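Local coordinates for protein putative tryptophan halogenase (Xanthomonas campestris pv. campestris, PDB 6Y1W) that probably uses reduced FAD to halogenate an aromatic substrate, in the manner of flavin-dependent halogenases, at residues F94-Y104 and H395-D403. Numbering follows the deposited sequence.
With BUD ((2S,3S)-butane-2,3-diol), chain J.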
ATOM      1  N   PHE A  94     -12.098  -3.156 -24.832  1.00 11.53           N
ATOM      2  CA  PHE A  94     -12.900  -4.330 -24.497  1.00 13.27           C
ATOM      3  C   PHE A  94     -14.186  -4.282 -25.297  1.00 14.52           C
ATOM      4  O   PHE A  94     -15.056  -3.453 -25.025  1.00 15.70           O
ATOM      5  CB  PHE A  94     -13.197  -4.369 -22.998  1.00 12.96           C
ATOM      6  CG  PHE A  94     -12.032  -4.885 -22.195  1.00 10.43           C
ATOM      7  CD1 PHE A  94     -11.826  -6.269 -22.101  1.00 14.87           C
ATOM      8  CD2 PHE A  94     -11.090  -4.023 -21.644  1.00 13.47           C
ATOM      9  CE1 PHE A  94     -10.696  -6.791 -21.408  1.00 15.22           C
ATOM     10  CE2 PHE A  94      -9.974  -4.539 -20.923  1.00 11.61           C
ATOM     11  CZ  PHE A  94      -9.774  -5.920 -20.834  1.00 13.32           C
ATOM     12  N   GLU A  95     -14.285  -5.149 -26.289  1.00 13.91           N
ATOM     13  CA  GLU A  95     -15.449  -5.207 -27.176  1.00 14.85           C
ATOM     14  C   GLU A  95     -16.307  -6.428 -26.860  1.00 13.61           C
ATOM     15  O   GLU A  95     -15.789  -7.549 -26.746  1.00 15.43           O
ATOM     16  CB  GLU A  95     -14.989  -5.228 -28.630  1.00 14.34           C
ATOM     17  CG  GLU A  95     -14.275  -3.965 -29.049  1.00 15.03           C
ATOM     18  CD  GLU A  95     -13.803  -3.980 -30.490  1.00 20.27           C
ATOM     19  OE1 GLU A  95     -13.817  -5.056 -31.118  1.00 19.88           O
ATOM     20  OE2 GLU A  95     -13.437  -2.893 -30.996  1.00 21.55           O
ATOM     21  N   HIS A  96     -17.632  -6.196 -26.707  1.00 13.80           N
ATOM     22  CA  HIS A  96     -18.645  -7.247 -26.565  1.00 13.78           C
ATOM     23  C   HIS A  96     -18.610  -7.919 -25.186  1.00 15.06           C
ATOM     24  O   HIS A  96     -19.120  -9.041 -25.037  1.00 17.45           O
ATOM     25  CB  HIS A  96     -18.543  -8.344 -27.657  1.00 15.25           C
ATOM     26  CG  HIS A  96     -18.707  -7.853 -29.074  1.00 16.01           C
ATOM     27  ND1 HIS A  96     -19.868  -7.268 -29.554  1.00 16.39           N
ATOM     28  CD2 HIS A  96     -17.870  -7.961 -30.135  1.00 20.04           C
ATOM     29  CE1 HIS A  96     -19.709  -6.985 -30.838  1.00 21.16           C
ATOM     30  NE2 HIS A  96     -18.513  -7.406 -31.217  1.00 19.01           N
ATOM     31  N   TRP A  97     -18.005  -7.282 -24.171  1.00 13.28           N
ATOM     32  CA  TRP A  97     -17.946  -7.880 -22.839  1.00 15.94           C
ATOM     33  C   TRP A  97     -19.191  -7.531 -22.021  1.00 16.14           C
ATOM     34  O   TRP A  97     -19.843  -8.428 -21.459  1.00 17.51           O
ATOM     35  CB  TRP A  97     -16.661  -7.424 -22.096  1.00 15.15           C
ATOM     36  CG  TRP A  97     -15.429  -8.074 -22.666  1.00 14.53           C
ATOM     37  CD1 TRP A  97     -14.693  -7.657 -23.748  1.00 14.37           C
ATOM     38  CD2 TRP A  97     -14.788  -9.269 -22.188  1.00 15.28           C
ATOM     39  NE1 TRP A  97     -13.672  -8.537 -23.993  1.00 14.59           N
ATOM     40  CE2 TRP A  97     -13.696  -9.530 -23.054  1.00 15.39           C
ATOM     41  CE3 TRP A  97     -15.034 -10.144 -21.124  1.00 13.49           C
ATOM     42  CZ2 TRP A  97     -12.860 -10.626 -22.898  1.00 14.68           C
ATOM     43  CZ3 TRP A  97     -14.215 -11.248 -20.980  1.00 15.01           C
ATOM     44  CH2 TRP A  97     -13.131 -11.478 -21.858  1.00 15.36           C
ATOM     45  N   ARG A  98     -19.502  -6.235 -21.924  1.00 15.49           N
ATOM     46  CA  ARG A  98     -20.697  -5.822 -21.201  1.00 16.83           C
ATOM     47  C   ARG A  98     -21.935  -6.461 -21.823  1.00 15.92           C
ATOM     48  O   ARG A  98     -22.768  -7.045 -21.127  1.00 17.37           O
ATOM     49  CB  ARG A  98     -20.822  -4.301 -21.203  1.00 16.62           C
ATOM     50  CG  ARG A  98     -21.962  -3.854 -20.275  1.00 22.96           C
ATOM     51  CD  ARG A  98     -22.814  -2.767 -20.819  1.00 34.07           C
ATOM     52  NE  ARG A  98     -23.934  -2.534 -19.908  1.00 26.79           N
ATOM     53  CZ  ARG A  98     -24.194  -1.353 -19.361  1.00 31.70           C
ATOM     54  NH1 ARG A  98     -23.400  -0.328 -19.624  1.00 29.44           N
ATOM     55  NH2 ARG A  98     -25.223  -1.213 -18.529  1.00 26.78           N
ATOM     56  N   ASP A  99     -22.048  -6.380 -23.147  1.00 16.51           N
ATOM     57  CA  ASP A  99     -23.068  -7.093 -23.897  1.00 14.36           C
ATOM     58  C   ASP A  99     -22.605  -7.062 -25.343  1.00 18.72           C
ATOM     59  O   ASP A  99     -21.661  -6.337 -25.688  1.00 16.79           O
ATOM     60  CB  ASP A  99     -24.445  -6.427 -23.744  1.00 15.86           C
ATOM     61  CG  ASP A  99     -25.585  -7.391 -23.979  1.00 19.53           C
ATOM     62  OD1 ASP A  99     -25.352  -8.516 -24.510  1.00 19.56           O
ATOM     63  OD2 ASP A  99     -26.725  -6.995 -23.604  1.00 23.94           O
ATOM     64  N   VAL A 100     -23.265  -7.856 -26.196  1.00 17.37           N
ATOM     65  CA  VAL A 100     -23.015  -7.722 -27.623  1.00 17.86           C
ATOM     66  C   VAL A 100     -23.220  -6.279 -28.027  1.00 17.62           C
ATOM     67  O   VAL A 100     -24.203  -5.629 -27.643  1.00 19.29           O
ATOM     68  CB  VAL A 100     -23.939  -8.652 -28.426  1.00 16.66           C
ATOM     69  CG1 VAL A 100     -23.700  -8.470 -29.922  1.00 22.97           C
ATOM     70  CG2 VAL A 100     -23.685 -10.089 -28.001  1.00 17.14           C
ATOM     71  N   ASP A 101     -22.269  -5.779 -28.804  1.00 16.90           N
ATOM     72  CA  ASP A 101     -22.224  -4.439 -29.369  1.00 18.03           C
ATOM     73  C   ASP A 101     -22.119  -3.342 -28.325  1.00 20.70           C
ATOM     74  O   ASP A 101     -22.400  -2.195 -28.631  1.00 20.21           O
ATOM     75  CB  ASP A 101     -23.432  -4.164 -30.281  1.00 22.36           C
ATOM     76  CG  ASP A 101     -23.437  -5.040 -31.501  1.00 28.88           C
ATOM     77  OD1 ASP A 101     -22.358  -5.346 -32.053  1.00 23.76           O
ATOM     78  OD2 ASP A 101     -24.542  -5.441 -31.883  1.00 28.10           O
ATOM     79  N   ARG A 102     -21.708  -3.656 -27.093  1.00 17.01           N
ATOM     80  CA  ARG A 102     -21.451  -2.630 -26.091  1.00 13.62           C
ATOM     81  C   ARG A 102     -19.999  -2.728 -25.681  1.00 16.19           C
ATOM     82  O   ARG A 102     -19.594  -3.734 -25.084  1.00 20.32           O
ATOM     83  CB  ARG A 102     -22.358  -2.781 -24.873  1.00 20.22           C
ATOM     84  CG  ARG A 102     -23.830  -2.657 -25.309  1.00 20.74           C
ATOM     85  CD  ARG A 102     -24.766  -2.527 -24.152  1.00 25.31           C
ATOM     86  NE  ARG A 102     -24.740  -1.172 -23.569  1.00 25.06           N
ATOM     87  CZ  ARG A 102     -25.584  -0.783 -22.619  1.00 24.19           C
ATOM     88  NH1 ARG A 102     -26.503  -1.643 -22.162  1.00 28.83           N
ATOM     89  NH2 ARG A 102     -25.509   0.448 -22.122  1.00 25.86           N
ATOM     90  N   HIS A 103     -19.252  -1.668 -25.954  1.00 15.73           N
ATOM     91  CA  HIS A 103     -17.795  -1.642 -25.856  1.00 15.97           C
ATOM     92  C   HIS A 103     -17.346  -0.553 -24.896  1.00 17.11           C
ATOM     93  O   HIS A 103     -18.081   0.382 -24.600  1.00 17.64           O
ATOM     94  CB  HIS A 103     -17.181  -1.386 -27.241  1.00 16.40           C
ATOM     95  CG  HIS A 103     -17.804  -2.206 -28.314  1.00 18.53           C
ATOM     96  ND1 HIS A 103     -17.984  -3.570 -28.192  1.00 15.80           N
ATOM     97  CD2 HIS A 103     -18.357  -1.855 -29.499  1.00 21.57           C
ATOM     98  CE1 HIS A 103     -18.556  -4.035 -29.290  1.00 17.84           C
ATOM     99  NE2 HIS A 103     -18.805  -3.012 -30.091  1.00 23.97           N
ATOM    100  N   TYR A 104     -16.117  -0.679 -24.405  1.00 14.39           N
ATOM    101  CA  TYR A 104     -15.513   0.390 -23.610  1.00 11.77           C
ATOM    102  C   TYR A 104     -14.005   0.195 -23.661  1.00 11.18           C
ATOM    103  O   TYR A 104     -13.515  -0.806 -24.188  1.00 15.25           O
ATOM    104  CB  TYR A 104     -16.021   0.381 -22.133  1.00 15.19           C
ATOM    105  CG  TYR A 104     -15.458  -0.792 -21.319  1.00 13.96           C
ATOM    106  CD1 TYR A 104     -16.000  -2.084 -21.414  1.00 14.38           C
ATOM    107  CD2 TYR A 104     -14.364  -0.612 -20.491  1.00 13.13           C
ATOM    108  CE1 TYR A 104     -15.472  -3.142 -20.712  1.00 14.00           C
ATOM    109  CE2 TYR A 104     -13.822  -1.665 -19.799  1.00 13.29           C
ATOM    110  CZ  TYR A 104     -14.371  -2.927 -19.899  1.00 16.25           C
ATOM    111  OH  TYR A 104     -13.823  -4.000 -19.200  1.00 14.91           O
ATOM    112  N   HIS A 395     -13.860  -9.633 -15.240  1.00 13.40           N
ATOM    113  CA  HIS A 395     -14.189  -9.439 -16.656  1.00 13.02           C
ATOM    114  C   HIS A 395     -15.250 -10.424 -17.144  1.00 12.78           C
ATOM    115  O   HIS A 395     -16.063 -10.069 -18.004  1.00 14.63           O
ATOM    116  CB  HIS A 395     -12.918  -9.572 -17.495  1.00 13.98           C
ATOM    117  CG  HIS A 395     -12.156  -8.288 -17.636  1.00 14.26           C
ATOM    118  ND1 HIS A 395     -12.711  -7.168 -18.233  1.00 13.96           N
ATOM    119  CD2 HIS A 395     -10.896  -7.942 -17.261  1.00 12.59           C
ATOM    120  CE1 HIS A 395     -11.817  -6.187 -18.230  1.00 15.59           C
ATOM    121  NE2 HIS A 395     -10.706  -6.630 -17.658  1.00 12.91           N
ATOM    122  N   TYR A 396     -15.238 -11.655 -16.632  1.00 13.62           N
ATOM    123  CA  TYR A 396     -16.195 -12.670 -17.059  1.00 13.40           C
ATOM    124  C   TYR A 396     -17.498 -12.583 -16.282  1.00 17.76           C
ATOM    125  O   TYR A 396     -18.561 -12.883 -16.845  1.00 14.56           O
ATOM    126  CB  TYR A 396     -15.600 -14.074 -16.887  1.00 13.50           C
ATOM    127  CG  TYR A 396     -14.575 -14.391 -17.944  1.00 13.99           C
ATOM    128  CD1 TYR A 396     -14.972 -14.765 -19.214  1.00 15.05           C
ATOM    129  CD2 TYR A 396     -13.200 -14.330 -17.669  1.00 13.94           C
ATOM    130  CE1 TYR A 396     -14.052 -15.084 -20.206  1.00 15.87           C
ATOM    131  CE2 TYR A 396     -12.273 -14.636 -18.679  1.00 14.64           C
ATOM    132  CZ  TYR A 396     -12.716 -15.021 -19.929  1.00 17.87           C
ATOM    133  OH  TYR A 396     -11.849 -15.351 -20.939  1.00 14.68           O
ATOM    134  N   HIS A 397     -17.442 -12.196 -15.002  1.00 15.14           N
ATOM    135  CA  HIS A 397     -18.628 -12.246 -14.142  1.00 13.81           C
ATOM    136  C   HIS A 397     -19.511 -11.024 -14.294  1.00 16.62           C
ATOM    137  O   HIS A 397     -20.740 -11.140 -14.178  1.00 19.35           O
ATOM    138  CB  HIS A 397     -18.210 -12.380 -12.668  1.00 16.58           C
ATOM    139  CG  HIS A 397     -19.344 -12.719 -11.735  1.00 14.77           C
ATOM    140  ND1 HIS A 397     -20.095 -13.868 -11.882  1.00 16.31           N
ATOM    141  CD2 HIS A 397     -19.810 -12.094 -10.623  1.00 18.74           C
ATOM    142  CE1 HIS A 397     -20.980 -13.936 -10.891  1.00 17.81           C
ATOM    143  NE2 HIS A 397     -20.834 -12.876 -10.115  1.00 17.29           N
ATOM    144  N   ALA A 398     -18.917  -9.851 -14.520  1.00 14.91           N
ATOM    145  CA  ALA A 398     -19.686  -8.614 -14.685  1.00 17.94           C
ATOM    146  C   ALA A 398     -20.112  -8.512 -16.147  1.00 19.49           C
ATOM    147  O   ALA A 398     -19.385  -7.999 -16.996  1.00 17.82           O
ATOM    148  CB  ALA A 398     -18.868  -7.412 -14.240  1.00 15.06           C
ATOM    149  N   THR A 399     -21.298  -9.044 -16.477  1.00 16.00           N
ATOM    150  CA  THR A 399     -21.721  -9.011 -17.874  1.00 15.18           C
ATOM    151  C   THR A 399     -23.235  -9.044 -17.912  1.00 17.54           C
ATOM    152  O   THR A 399     -23.865  -9.653 -17.037  1.00 18.09           O
ATOM    153  CB  THR A 399     -21.157 -10.174 -18.721  1.00 16.00           C
ATOM    154  OG1 THR A 399     -21.631 -10.020 -20.063  1.00 16.54           O
ATOM    155  CG2 THR A 399     -21.599 -11.554 -18.172  1.00 16.57           C
ATOM    156  N   ASP A 400     -23.805  -8.371 -18.918  1.00 16.60           N
ATOM    157  CA  ASP A 400     -25.228  -8.497 -19.240  1.00 17.55           C
ATOM    158  C   ASP A 400     -25.519  -9.691 -20.140  1.00 17.73           C
ATOM    159  O   ASP A 400     -26.700 -10.026 -20.355  1.00 18.37           O
ATOM    160  CB  ASP A 400     -25.756  -7.239 -19.938  1.00 18.35           C
ATOM    161  CG  ASP A 400     -25.703  -5.998 -19.069  1.00 21.82           C
ATOM    162  OD1 ASP A 400     -25.591  -6.096 -17.825  1.00 21.67           O
ATOM    163  OD2 ASP A 400     -25.796  -4.913 -19.660  1.00 25.48           O
ATOM    164  N   ARG A 401     -24.488 -10.340 -20.658  1.00 18.65           N
ATOM    165  CA  ARG A 401     -24.683 -11.376 -21.662  1.00 14.62           C
ATOM    166  C   ARG A 401     -25.340 -12.613 -21.068  1.00 15.57           C
ATOM    167  O   ARG A 401     -24.881 -13.146 -20.051  1.00 17.67           O
ATOM    168  CB  ARG A 401     -23.350 -11.744 -22.299  1.00 14.13           C
ATOM    169  CG  ARG A 401     -22.761 -10.565 -23.098  1.00 15.66           C
ATOM    170  CD  ARG A 401     -21.557 -11.010 -23.956  1.00 15.89           C
ATOM    171  NE  ARG A 401     -21.909 -11.949 -25.027  1.00 16.52           N
ATOM    172  CZ  ARG A 401     -21.106 -12.242 -26.052  1.00 19.01           C
ATOM    173  NH1 ARG A 401     -19.908 -11.655 -26.147  1.00 17.19           N
ATOM    174  NH2 ARG A 401     -21.475 -13.145 -26.972  1.00 18.57           N
ATOM    175  N   ARG A 402     -26.381 -13.102 -21.755  1.00 17.44           N
ATOM    176  CA  ARG A 402     -26.986 -14.397 -21.459  1.00 17.53           C
ATOM    177  C   ARG A 402     -27.201 -15.182 -22.747  1.00 17.32           C
ATOM    178  O   ARG A 402     -28.016 -16.123 -22.789  1.00 20.78           O
ATOM    179  CB  ARG A 402     -28.316 -14.234 -20.703  1.00 19.51           C
ATOM    180  CG  ARG A 402     -28.219 -13.375 -19.450  1.00 15.35           C
ATOM    181  CD  ARG A 402     -27.447 -14.063 -18.325  1.00 17.36           C
ATOM    182  NE  ARG A 402     -27.543 -13.296 -17.089  1.00 18.43           N
ATOM    183  CZ  ARG A 402     -26.735 -12.302 -16.735  1.00 23.02           C
ATOM    184  NH1 ARG A 402     -26.941 -11.669 -15.577  1.00 23.27           N
ATOM    185  NH2 ARG A 402     -25.728 -11.945 -17.542  1.00 17.89           N
ATOM    186  N   ASP A 403     -26.472 -14.819 -23.794  1.00 14.77           N
ATOM    187  CA  ASP A 403     -26.782 -15.324 -25.129  1.00 19.88           C
ATOM    188  C   ASP A 403     -26.144 -16.659 -25.445  1.00 17.89           C
ATOM    189  O   ASP A 403     -26.471 -17.230 -26.485  1.00 19.31           O
ATOM    190  CB  ASP A 403     -26.378 -14.316 -26.211  1.00 19.17           C
ATOM    191  CG  ASP A 403     -24.901 -13.870 -26.103  1.00 17.36           C
ATOM    192  OD1 ASP A 403     -24.601 -13.113 -25.161  1.00 20.18           O
ATOM    193  OD2 ASP A 403     -24.060 -14.290 -26.943  1.00 18.16           O
TER
HETATM  194  C1  BUD J 608     -21.166 -11.540 -32.651  1.00 42.60           C
HETATM  195  O1  BUD J 608     -20.864 -13.887 -32.027  1.00 37.80           O
HETATM  196  C2  BUD J 608     -20.452 -12.567 -31.770  1.00 40.56           C
HETATM  197  O2  BUD J 608     -20.362 -13.414 -29.590  1.00 23.60           O
HETATM  198  C3  BUD J 608     -20.799 -12.305 -30.313  1.00 35.79           C
HETATM  199  C4  BUD J 608     -20.051 -11.081 -29.787  1.00 27.37           C
HETATM  200  O   HOH W   1     -26.031  -3.532 -16.649  1.00 25.96           O
HETATM  201  O   HOH W   2     -26.922  -4.618 -22.128  1.00 22.05           O
HETATM  202  O   HOH W   3     -26.439 -10.873 -25.242  1.00 24.46           O
HETATM  203  O   HOH W   4     -28.555  -9.319 -22.323  1.00 35.00           O
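This contact joins an aromatic cluster to a pocket holding (2S,3S)-butane-2,3-diol: the corner at residues 96-98, at the end of strand 91-99, and the type II turn from Asp99 to Arg102 that leads into strand 102-107 meet the C-terminal end of helix 371-397 and the loop after it. In the cluster Phe94 and His395 form an offset stack, their planes 21° apart, with CE1 of His395 over one face of Phe94 and 3.3 Å from CZ. The edge of the Trp97 ring is turned to the face of Tyr396 at 70°, CZ3 of Trp97 lying 3.9 Å from CE1 of Tyr396. At the corner, hydrogen bonds to backbone carbonyls take over. Thr399 OG1, set beside its own carbonyl carbon by chi1 of -179°, donates to Trp97 O (2.8 Å) almost straight down the carbonyl and accepts from Arg401 N, closing an ST turn. Asp400 N donates a hydrogen bond to Arg98 O at 2.8 Å. Farther out, Arg98 NE forms a salt bridge with Asp400 OD2 (3.0 Å), which lies in the guanidinium plane but is met from above the carboxylate plane, and a water joins Arg98 NH2 to Asp400 OD1. Arg401 has three partners: NH1 donates to His96 O (2.9 Å), NH2 to O2 of the diol (2.9 Å), and NE and NH2 grip Asp403 side-on through the syn lone pairs of both oxygens. These bonds probably fix the guanidinium's rotation, while Val100 CG2 packs over one face. Diol C4 lies over one face of the His96 ring, His103 over the opposite face. His395 NE2 is also hydrogen-bonded to Glu347, predicted to bind L-tryptophan, consistent with a second-shell role. Around the contact, strand 263-268 pairs with 91-99 through Glu95, helix 442-451 touches Tyr104 and His395, and helix 405-412 packs on Tyr396 and Arg401.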